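PDB 2PJZ: ABC transporter ATP-binding protein from Sulfolobus tokodaii, which probably binds and hydrolyses ATP as the nucleotide-binding subunit of an ABC transporter, putatively one for cobalt. Local coordinates for residues L213-V219 with G242-F248; G102-F108 with S140-Q146; M1-K5 with K176-L180. The contacts are given in a common frame with arbitrary orientation. Where two conformers were deposited one is given. Residue numbers count along the deposited sequence, not the author numbering.

Interaction 1. Residues L213-V219 with G242-F248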
loop_
_atom_site.group_PDB
_atom_site.type_symbol
_atom_site.label_atom_id
_atom_site.label_comp_id
_atom_site.label_asym_id
_atom_site.label_seq_id
_atom_site.Cartn_x
_atom_site.Cartn_y
_atom_site.Cartn_z
ATOM N N LEU A 213 -13.017 10.567 -6.192
ATOM C CA LEU A 213 -13.241 10.310 -4.763
ATOM C C LEU A 213 -13.099 11.575 -3.917
ATOM O O LEU A 213 -13.967 11.851 -3.098
ATOM C CB LEU A 213 -12.260 9.248 -4.267
ATOM C CG LEU A 213 -12.430 8.652 -2.870
ATOM C CD1 LEU A 213 -13.759 7.963 -2.688
ATOM C CD2 LEU A 213 -11.257 7.684 -2.645
ATOM N N LEU A 214 -12.024 12.330 -4.130
ATOM C CA LEU A 214 -11.676 13.487 -3.296
ATOM C C LEU A 214 -12.720 14.597 -3.324
ATOM O O LEU A 214 -12.758 15.440 -2.407
ATOM C CB LEU A 214 -10.327 14.064 -3.702
ATOM C CG LEU A 214 -9.044 13.368 -3.255
ATOM C CD1 LEU A 214 -7.900 13.869 -4.059
ATOM C CD2 LEU A 214 -8.781 13.592 -1.773
ATOM N N GLU A 215 -13.553 14.591 -4.366
ATOM C CA GLU A 215 -14.612 15.588 -4.540
ATOM C C GLU A 215 -15.981 14.942 -4.464
ATOM O O GLU A 215 -16.989 15.549 -4.833
ATOM C CB GLU A 215 -14.421 16.377 -5.863
ATOM C CG GLU A 215 -13.145 17.243 -5.886
ATOM C CD GLU A 215 -13.056 18.248 -4.722
ATOM O OE1 GLU A 215 -14.117 18.675 -4.178
ATOM O OE2 GLU A 215 -11.919 18.624 -4.347
ATOM N N SER A 216 -16.034 13.712 -3.958
ATOM C CA SER A 216 -17.283 12.974 -3.866
ATOM C C SER A 216 -17.958 13.122 -2.506
ATOM O O SER A 216 -17.358 13.636 -1.552
ATOM C CB SER A 216 -17.015 11.482 -4.064
ATOM O OG SER A 216 -16.121 11.056 -3.042
ATOM N N SER A 217 -19.176 12.599 -2.418
ATOM C CA SER A 217 -19.884 12.507 -1.148
ATOM C C SER A 217 -20.179 11.052 -0.880
ATOM O O SER A 217 -20.278 10.262 -1.800
ATOM C CB SER A 217 -21.203 13.298 -1.188
ATOM O OG SER A 217 -20.952 14.679 -1.373
ATOM N N ILE A 218 -20.327 10.690 0.384
ATOM C CA ILE A 218 -20.627 9.307 0.705
ATOM C C ILE A 218 -21.984 9.196 1.397
ATOM O O ILE A 218 -22.251 9.926 2.357
ATOM C CB ILE A 218 -19.461 8.668 1.512
ATOM C CG1 ILE A 218 -19.581 7.151 1.537
ATOM C CG2 ILE A 218 -19.331 9.289 2.909
ATOM C CD1 ILE A 218 -18.246 6.448 1.653
ATOM N N VAL A 219 -22.847 8.319 0.889
ATOM C CA VAL A 219 -24.205 8.172 1.429
ATOM C C VAL A 219 -24.648 6.726 1.597
ATOM O O VAL A 219 -24.240 5.853 0.840
ATOM C CB VAL A 219 -25.260 8.930 0.558
ATOM C CG1 VAL A 219 -24.845 10.376 0.351
ATOM C CG2 VAL A 219 -25.477 8.239 -0.779
ATOM N N GLY A 242 -20.423 15.162 -6.495
ATOM C CA GLY A 242 -21.188 16.299 -5.979
ATOM C C GLY A 242 -21.974 15.994 -4.709
ATOM O O GLY A 242 -21.666 15.030 -4.000
ATOM N N ASP A 243 -23.010 16.791 -4.443
ATOM C CA ASP A 243 -23.507 16.993 -3.066
ATOM C C ASP A 243 -24.743 16.216 -2.608
ATOM O O ASP A 243 -25.738 16.827 -2.204
ATOM C CB ASP A 243 -23.763 18.485 -2.834
ATOM C CG ASP A 243 -22.596 19.181 -2.175
ATOM O OD1 ASP A 243 -22.340 18.902 -0.979
ATOM O OD2 ASP A 243 -21.944 20.015 -2.846
ATOM N N LEU A 244 -24.680 14.888 -2.624
ATOM C CA LEU A 244 -25.783 14.098 -2.074
ATOM C C LEU A 244 -25.672 13.821 -0.562
ATOM O O LEU A 244 -26.560 13.171 0.013
ATOM C CB LEU A 244 -25.986 12.793 -2.848
ATOM C CG LEU A 244 -26.726 12.813 -4.191
ATOM C CD1 LEU A 244 -25.819 13.239 -5.362
ATOM C CD2 LEU A 244 -27.362 11.436 -4.482
ATOM N N GLY A 245 -24.606 14.318 0.072
ATOM C CA GLY A 245 -24.265 13.924 1.454
ATOM C C GLY A 245 -22.975 14.518 1.985
ATOM O O GLY A 245 -22.544 15.578 1.533
ATOM N N MET A 246 -22.344 13.841 2.944
ATOM C CA MET A 246 -21.117 14.380 3.523
ATOM C C MET A 246 -19.928 14.130 2.597
ATOM O O MET A 246 -19.857 13.099 1.952
ATOM C CB MET A 246 -20.829 13.808 4.920
ATOM C CG MET A 246 -19.739 14.589 5.652
ATOM S SD MET A 246 -18.986 13.802 7.099
ATOM C CE MET A 246 -17.320 14.152 6.609
ATOM N N LYS A 247 -19.016 15.093 2.562
ATOM C CA LYS A 247 -17.851 15.061 1.702
ATOM C C LYS A 247 -16.881 13.958 2.137
ATOM O O LYS A 247 -16.502 13.866 3.304
ATOM C CB LYS A 247 -17.128 16.415 1.741
ATOM C CG LYS A 247 -17.964 17.606 1.246
ATOM C CD LYS A 247 -18.179 17.527 -0.262
ATOM C CE LYS A 247 -19.049 18.686 -0.752
ATOM N NZ LYS A 247 -19.443 18.501 -2.180
ATOM N N PHE A 248 -16.479 13.124 1.182
ATOM C CA PHE A 248 -15.498 12.090 1.475
ATOM C C PHE A 248 -14.229 12.735 1.991
ATOM O O PHE A 248 -13.589 12.211 2.916
ATOM C CB PHE A 248 -15.196 11.258 0.220
ATOM C CG PHE A 248 -14.209 10.170 0.480
ATOM C CD1 PHE A 248 -14.643 8.915 0.871
ATOM C CD2 PHE A 248 -12.858 10.424 0.394
ATOM C CE1 PHE A 248 -13.726 7.908 1.153
ATOM C CE2 PHE A 248 -11.937 9.426 0.671
ATOM C CZ PHE A 248 -12.392 8.171 1.043
#

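Interaction 2. Residues G102-F108 with S140-Q146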
loop_
_atom_site.group_PDB
_atom_site.type_symbol
_atom_site.label_atom_id
_atom_site.label_comp_id
_atom_site.label_asym_id
_atom_site.label_seq_id
_atom_site.Cartn_x
_atom_site.Cartn_y
_atom_site.Cartn_z
ATOM N N GLY A 102 19.413 -4.860 -7.463
ATOM C CA GLY A 102 20.066 -3.847 -8.335
ATOM C C GLY A 102 19.872 -2.426 -7.830
ATOM O O GLY A 102 19.751 -1.489 -8.615
ATOM N N LEU A 103 19.812 -2.258 -6.512
ATOM C CA LEU A 103 19.699 -0.910 -5.935
ATOM C C LEU A 103 20.899 -0.037 -6.370
ATOM O O LEU A 103 22.045 -0.503 -6.382
ATOM C CB LEU A 103 19.586 -0.964 -4.399
ATOM C CG LEU A 103 19.516 0.358 -3.589
ATOM C CD1 LEU A 103 18.766 0.117 -2.279
ATOM C CD2 LEU A 103 20.953 0.841 -3.297
ATOM N N ASP A 104 20.599 1.216 -6.700
ATOM C CA ASP A 104 21.607 2.205 -7.094
ATOM C C ASP A 104 21.947 3.053 -5.872
ATOM O O ASP A 104 21.111 3.815 -5.397
ATOM C CB ASP A 104 21.017 3.101 -8.175
ATOM C CG ASP A 104 22.003 4.156 -8.670
ATOM O OD1 ASP A 104 22.497 3.997 -9.797
ATOM O OD2 ASP A 104 22.300 5.112 -7.939
ATOM N N ARG A 105 23.160 2.894 -5.343
ATOM C CA ARG A 105 23.554 3.575 -4.105
ATOM C C ARG A 105 23.433 5.080 -4.236
ATOM O O ARG A 105 22.966 5.728 -3.314
ATOM C CB ARG A 105 24.980 3.195 -3.683
ATOM C CG ARG A 105 25.472 3.940 -2.421
ATOM C CD ARG A 105 26.862 3.460 -2.024
ATOM N NE ARG A 105 26.809 2.152 -1.366
ATOM C CZ ARG A 105 26.650 1.969 -0.061
ATOM N NH1 ARG A 105 26.494 3.008 0.747
ATOM N NH2 ARG A 105 26.608 0.739 0.438
ATOM N N ASP A 106 23.847 5.637 -5.379
ATOM C CA ASP A 106 23.807 7.091 -5.574
ATOM C C ASP A 106 22.370 7.610 -5.491
ATOM O O ASP A 106 22.108 8.645 -4.874
ATOM C CB ASP A 106 24.424 7.487 -6.928
ATOM C CG ASP A 106 25.968 7.600 -6.885
ATOM O OD1 ASP A 106 26.599 7.321 -5.850
ATOM O OD2 ASP A 106 26.550 7.977 -7.922
ATOM N N LEU A 107 21.440 6.895 -6.131
ATOM C CA LEU A 107 20.020 7.277 -6.103
ATOM C C LEU A 107 19.504 7.179 -4.676
ATOM O O LEU A 107 18.807 8.078 -4.223
ATOM C CB LEU A 107 19.152 6.396 -7.029
ATOM C CG LEU A 107 17.634 6.641 -7.052
ATOM C CD1 LEU A 107 17.325 8.112 -7.306
ATOM C CD2 LEU A 107 16.906 5.760 -8.094
ATOM N N PHE A 108 19.836 6.095 -3.983
ATOM C CA PHE A 108 19.459 5.980 -2.561
ATOM C C PHE A 108 19.961 7.174 -1.708
ATOM O O PHE A 108 19.233 7.709 -0.864
ATOM C CB PHE A 108 19.957 4.665 -1.967
ATOM C CG PHE A 108 19.640 4.498 -0.504
ATOM C CD1 PHE A 108 18.343 4.166 -0.084
ATOM C CD2 PHE A 108 20.641 4.675 0.455
ATOM C CE1 PHE A 108 18.045 4.039 1.266
ATOM C CE2 PHE A 108 20.359 4.537 1.812
ATOM C CZ PHE A 108 19.060 4.220 2.224
ATOM N N SER A 140 12.684 4.241 0.598
ATOM C CA SER A 140 13.806 4.659 -0.226
ATOM C C SER A 140 14.582 3.439 -0.747
ATOM O O SER A 140 14.923 3.376 -1.929
ATOM C CB SER A 140 14.717 5.622 0.566
ATOM O OG SER A 140 14.024 6.814 0.854
ATOM N N LEU A 141 14.843 2.463 0.112
ATOM C CA LEU A 141 15.460 1.197 -0.346
ATOM C C LEU A 141 14.632 0.500 -1.460
ATOM O O LEU A 141 15.188 0.018 -2.466
ATOM C CB LEU A 141 15.635 0.238 0.833
ATOM C CG LEU A 141 16.720 0.602 1.863
ATOM C CD1 LEU A 141 16.459 -0.162 3.145
ATOM C CD2 LEU A 141 18.146 0.306 1.342
ATOM N N ALA A 142 13.321 0.429 -1.254
ATOM C CA ALA A 142 12.438 -0.186 -2.258
ATOM C C ALA A 142 12.558 0.546 -3.617
ATOM O O ALA A 142 12.648 -0.092 -4.668
ATOM C CB ALA A 142 11.005 -0.195 -1.774
ATOM N N LEU A 143 12.560 1.880 -3.583
ATOM C CA LEU A 143 12.512 2.670 -4.818
ATOM C C LEU A 143 13.846 2.836 -5.509
ATOM O O LEU A 143 13.885 3.063 -6.734
ATOM C CB LEU A 143 11.890 4.051 -4.576
ATOM C CG LEU A 143 10.452 4.062 -4.028
ATOM C CD1 LEU A 143 10.073 5.471 -3.724
ATOM C CD2 LEU A 143 9.428 3.440 -4.982
ATOM N N ALA A 144 14.935 2.756 -4.747
ATOM C CA ALA A 144 16.253 3.055 -5.329
ATOM C C ALA A 144 16.766 1.945 -6.242
ATOM O O ALA A 144 17.734 2.132 -6.968
ATOM C CB ALA A 144 17.260 3.387 -4.251
ATOM N N SER A 145 16.104 0.790 -6.234
ATOM C CA SER A 145 16.355 -0.209 -7.260
ATOM C C SER A 145 15.580 -0.013 -8.571
ATOM O O SER A 145 15.648 -0.877 -9.471
ATOM C CB SER A 145 16.118 -1.624 -6.713
ATOM O OG SER A 145 14.774 -1.772 -6.316
ATOM N N GLN A 146 14.830 1.082 -8.676
ATOM C CA GLN A 146 14.017 1.343 -9.851
ATOM C C GLN A 146 13.157 0.101 -10.227
ATOM O O GLN A 146 13.211 -0.405 -11.365
ATOM C CB GLN A 146 14.901 1.788 -11.024
ATOM C CG GLN A 146 15.577 3.116 -10.719
ATOM C CD GLN A 146 16.016 3.874 -11.956
ATOM O OE1 GLN A 146 17.212 3.947 -12.241
ATOM N NE2 GLN A 146 15.066 4.449 -12.684
#

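Interaction 3. Residues M1-K5 with K176-L180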
loop_
_atom_site.group_PDB
_atom_site.type_symbol
_atom_site.label_atom_id
_atom_site.label_comp_id
_atom_site.label_asym_id
_atom_site.label_seq_id
_atom_site.Cartn_x
_atom_site.Cartn_y
_atom_site.Cartn_z
ATOM N N MET A 1 2.357 -6.865 -14.376
ATOM C CA MET A 1 1.013 -7.468 -14.080
ATOM C C MET A 1 1.034 -8.143 -12.701
ATOM O O MET A 1 1.901 -8.999 -12.430
ATOM C CB MET A 1 0.637 -8.504 -15.127
ATOM C CG MET A 1 -0.761 -9.188 -14.874
ATOM S SD MET A 1 -2.252 -8.087 -15.010
ATOM C CE MET A 1 -2.251 -7.782 -16.824
ATOM N N ILE A 2 0.093 -7.769 -11.837
ATOM C CA ILE A 2 -0.116 -8.491 -10.562
ATOM C C ILE A 2 -1.523 -9.030 -10.635
ATOM O O ILE A 2 -2.466 -8.272 -10.949
ATOM C CB ILE A 2 -0.029 -7.520 -9.320
ATOM C CG1 ILE A 2 1.335 -6.824 -9.247
ATOM C CG2 ILE A 2 -0.390 -8.248 -8.003
ATOM C CD1 ILE A 2 1.337 -5.603 -8.299
ATOM N N GLN A 3 -1.682 -10.336 -10.441
ATOM C CA GLN A 3 -3.026 -10.937 -10.440
ATOM C C GLN A 3 -3.242 -11.636 -9.105
ATOM O O GLN A 3 -2.458 -12.524 -8.764
ATOM C CB GLN A 3 -3.183 -11.996 -11.512
ATOM C CG GLN A 3 -3.037 -11.517 -12.956
ATOM C CD GLN A 3 -2.797 -12.691 -13.866
ATOM O OE1 GLN A 3 -1.645 -13.037 -14.151
ATOM N NE2 GLN A 3 -3.881 -13.357 -14.277
ATOM N N LEU A 4 -4.285 -11.233 -8.368
ATOM C CA LEU A 4 -4.742 -12.036 -7.202
ATOM C C LEU A 4 -5.949 -12.787 -7.658
ATOM O O LEU A 4 -6.967 -12.176 -8.106
ATOM C CB LEU A 4 -5.072 -11.160 -5.973
ATOM C CG LEU A 4 -3.909 -10.594 -5.142
ATOM C CD1 LEU A 4 -2.931 -9.745 -5.964
ATOM C CD2 LEU A 4 -4.464 -9.808 -3.956
ATOM N N LYS A 5 -5.878 -14.119 -7.637
ATOM C CA LYS A 5 -7.013 -14.936 -8.118
ATOM C C LYS A 5 -7.574 -15.814 -7.007
ATOM O O LYS A 5 -7.015 -16.874 -6.706
ATOM C CB LYS A 5 -6.643 -15.820 -9.331
ATOM C CG LYS A 5 -5.841 -15.139 -10.456
ATOM C CD LYS A 5 -6.584 -13.995 -11.152
ATOM C CE LYS A 5 -7.752 -14.476 -12.062
ATOM N NZ LYS A 5 -8.403 -13.321 -12.771
ATOM N N LYS A 176 6.687 2.046 -11.718
ATOM C CA LYS A 176 5.478 2.391 -12.438
ATOM C C LYS A 176 4.246 1.608 -12.025
ATOM O O LYS A 176 3.157 2.186 -11.994
ATOM C CB LYS A 176 5.671 2.271 -13.953
ATOM C CG LYS A 176 4.412 2.703 -14.746
ATOM C CD LYS A 176 4.649 2.743 -16.251
ATOM C CE LYS A 176 4.437 1.387 -16.883
ATOM N NZ LYS A 176 4.653 1.551 -18.361
ATOM N N GLU A 177 4.400 0.322 -11.707
ATOM C CA GLU A 177 3.237 -0.520 -11.393
ATOM C C GLU A 177 3.329 -0.922 -9.918
ATOM O O GLU A 177 4.433 -1.092 -9.379
ATOM C CB GLU A 177 3.270 -1.791 -12.241
ATOM C CG GLU A 177 2.203 -2.871 -11.938
ATOM C CD GLU A 177 2.345 -4.035 -12.899
ATOM O OE1 GLU A 177 2.296 -3.798 -14.144
ATOM O OE2 GLU A 177 2.509 -5.185 -12.423
ATOM N N GLY A 178 2.184 -1.090 -9.279
ATOM C CA GLY A 178 2.213 -1.684 -7.943
ATOM C C GLY A 178 1.030 -1.312 -7.108
ATOM O O GLY A 178 -0.023 -0.885 -7.614
ATOM N N ILE A 179 1.189 -1.501 -5.803
ATOM C CA ILE A 179 0.065 -1.359 -4.885
ATOM C C ILE A 179 0.603 -0.588 -3.710
ATOM O O ILE A 179 1.666 -0.909 -3.180
ATOM C CB ILE A 179 -0.482 -2.747 -4.420
ATOM C CG1 ILE A 179 -1.200 -3.462 -5.578
ATOM C CG2 ILE A 179 -1.494 -2.575 -3.218
ATOM C CD1 ILE A 179 -1.437 -4.960 -5.274
ATOM N N LEU A 180 -0.131 0.450 -3.305
ATOM C CA LEU A 180 0.223 1.232 -2.139
ATOM C C LEU A 180 -0.929 1.042 -1.170
ATOM O O LEU A 180 -2.057 1.284 -1.542
ATOM C CB LEU A 180 0.326 2.720 -2.512
ATOM C CG LEU A 180 0.831 3.705 -1.441
ATOM C CD1 LEU A 180 1.370 4.996 -2.099
ATOM C CD2 LEU A 180 -0.268 4.054 -0.409
#

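Interaction 1. Residues L213-V219 with G242-F248
Strand 216-220 and the short, weakly bonded strand 246-247 pair antiparallel at the edge of a small four-stranded sheet in the C-terminal part of the chain. Two backbone bonds hold them: Phe-248 N to Ser-216 O (2.9 Å) and Ile-218 N to Met-246 O (2.9 Å), flanking the non-hydrogen-bonded pair Ser-217/Lys-247. Phe-248, with the largest area covered here, adopts chi1 t and turns its ring back onto the end of helix 210-214. Leu-213, in its t,p rotamer, sets CD1 3.7 Å from the centroid of that ring, nearly on its normal, a CH-pi contact. Ile-218 CD1 meets the ring's edge, 4.4 Å from Phe-248 CD1, and Phe-198 of strand 195-200 touches both Leu-213 and Phe-248, linking the contact to the mixed sheet. At the far end Val-219 CG1 lies 4.2 Å from Leu-244 CB and 3.8 Å from Gly-245 CA; a CB on Gly-245 would collide with that methyl. Lys-247 curls (chi1 and chi2 both m) to form a salt bridge with Asp-243 across the connecting turn. Ser-217, chi1 m, fastens the start of that turn by donating from OG to Gly-242 O at 2.7 Å.

Interaction 2. Residues G102-F108 with S140-Q146
Ser-140 points its CA-to-CB bond toward the other segment, and its CB packs 3.8 Å from Phe-108 CE1, while its OG is bonded back to Leu-136 O within its own helix. One residue on, Leu-141 reaches two residues of the other segment: its CG lies 3.7 Å from Phe-108 CE1 and its CD2 3.7 Å from Leu-103 CD1. Ala-142 faces away, its carbonyl receiving a bond from Ser-77, and Leu-143 packs on Tyr-170 and Ile-171 of helix 161-173 and on Met-111. Ala-144 has the largest covered area. Its small CB fits among three side chains, 3.8 Å from Leu-103 CG, 3.8 Å from Phe-108 CB and 4.3 Å from Leu-107 CG, and sits at the edge of the Phe-108 ring. These contacts belong to the helical part of the ABC ATPase fold, where the C-terminal part of helix 131-144 packs against the start of helix 105-114 and the link leading into it from helix 90-100. The carbonyl of Ala-144 accepts from Asp-104 N (3.0 Å from Ala-144 O, N-H...O angle 170°). Asp-104 is also the N-cap of helix 105-114: its OD2 takes the amide N of Leu-107 at 2.7 Å, so one residue both caps helix 105-114 and ties it to the C-terminal part of helix 131-144. The CA atoms come nearest at Ser-145, whose CA lies 3.7 Å from Leu-103 CA. Gln-146 leaves helical geometry with positive phi, and its CG lies 4.0 Å from Leu-107 CD2.

Interaction 3. Residues M1-K5 with K176-L180
Ile-2, Glu-177 and Ile-179 carry most of this contact between two strands of different sheets. The axes of strands 2-5 and 177-180 approach to 9.4 Å, with 55° between their directions, too far apart to pair as neighbouring strands, so that side chains bridge most of the gap. Ile-2 has the largest covered area. Its CA-to-CB bond points toward strand 177-182, and with chi1 m and chi2 t its CD1 comes 4.0 Å from Gly-178 CA and 4.2 Å from Ile-179 CD1. Gly-178 offers only backbone at this point; its extended backbone angles would jam a CB against the preceding carbonyl. Glu-177 is stretched out, chi1 and chi2 both t, and carries its carboxylate to the chain's first residue: OE2 lies 2.6 Å from Met-1 N, a hydrogen bond and salt bridge with the terminal amine. The same OE2 is 3.8 Å from Ile-2 CG1, so the charged pair borders the apolar patch. The amine is also bonded to Asn-63, and Glu-177 OE1 accepts from Gly-30 N, so the carboxylate bridges the N terminus and the turn after strand 17-28. Ile-179 points toward the other segment as well and continues the apolar layer onto Leu-47 and Ile-50 of helix 43-50, the helix that begins in the probable Walker A P-loop. An antiparallel sheet set beside the P-loop core, here packed on the parallel strand 177-182, is typical of the nucleotide-binding domain of ABC ATPases.

Overall arrangement
From the N terminus, strand 2-11 enters the antiparallel sheet, and interaction 3 closes the longest loop when the chain returns as strand 177-182 of the mixed sheet. Within that loop interaction 2 opens and closes entirely, joining helix 105-114 to helix 131-144 in the helical part of the fold; the two contacts come within about 7 Å between nearest atoms. Interaction 1 follows in series once both are closed, spanning a short, strand-rich loop in the C-terminal sheet. No two loops cross. Interactions 1 and 2 lie on opposite sides of the chain's centre, their own centres about 39 Å apart, with interaction 3 nearer the middle of the molecule.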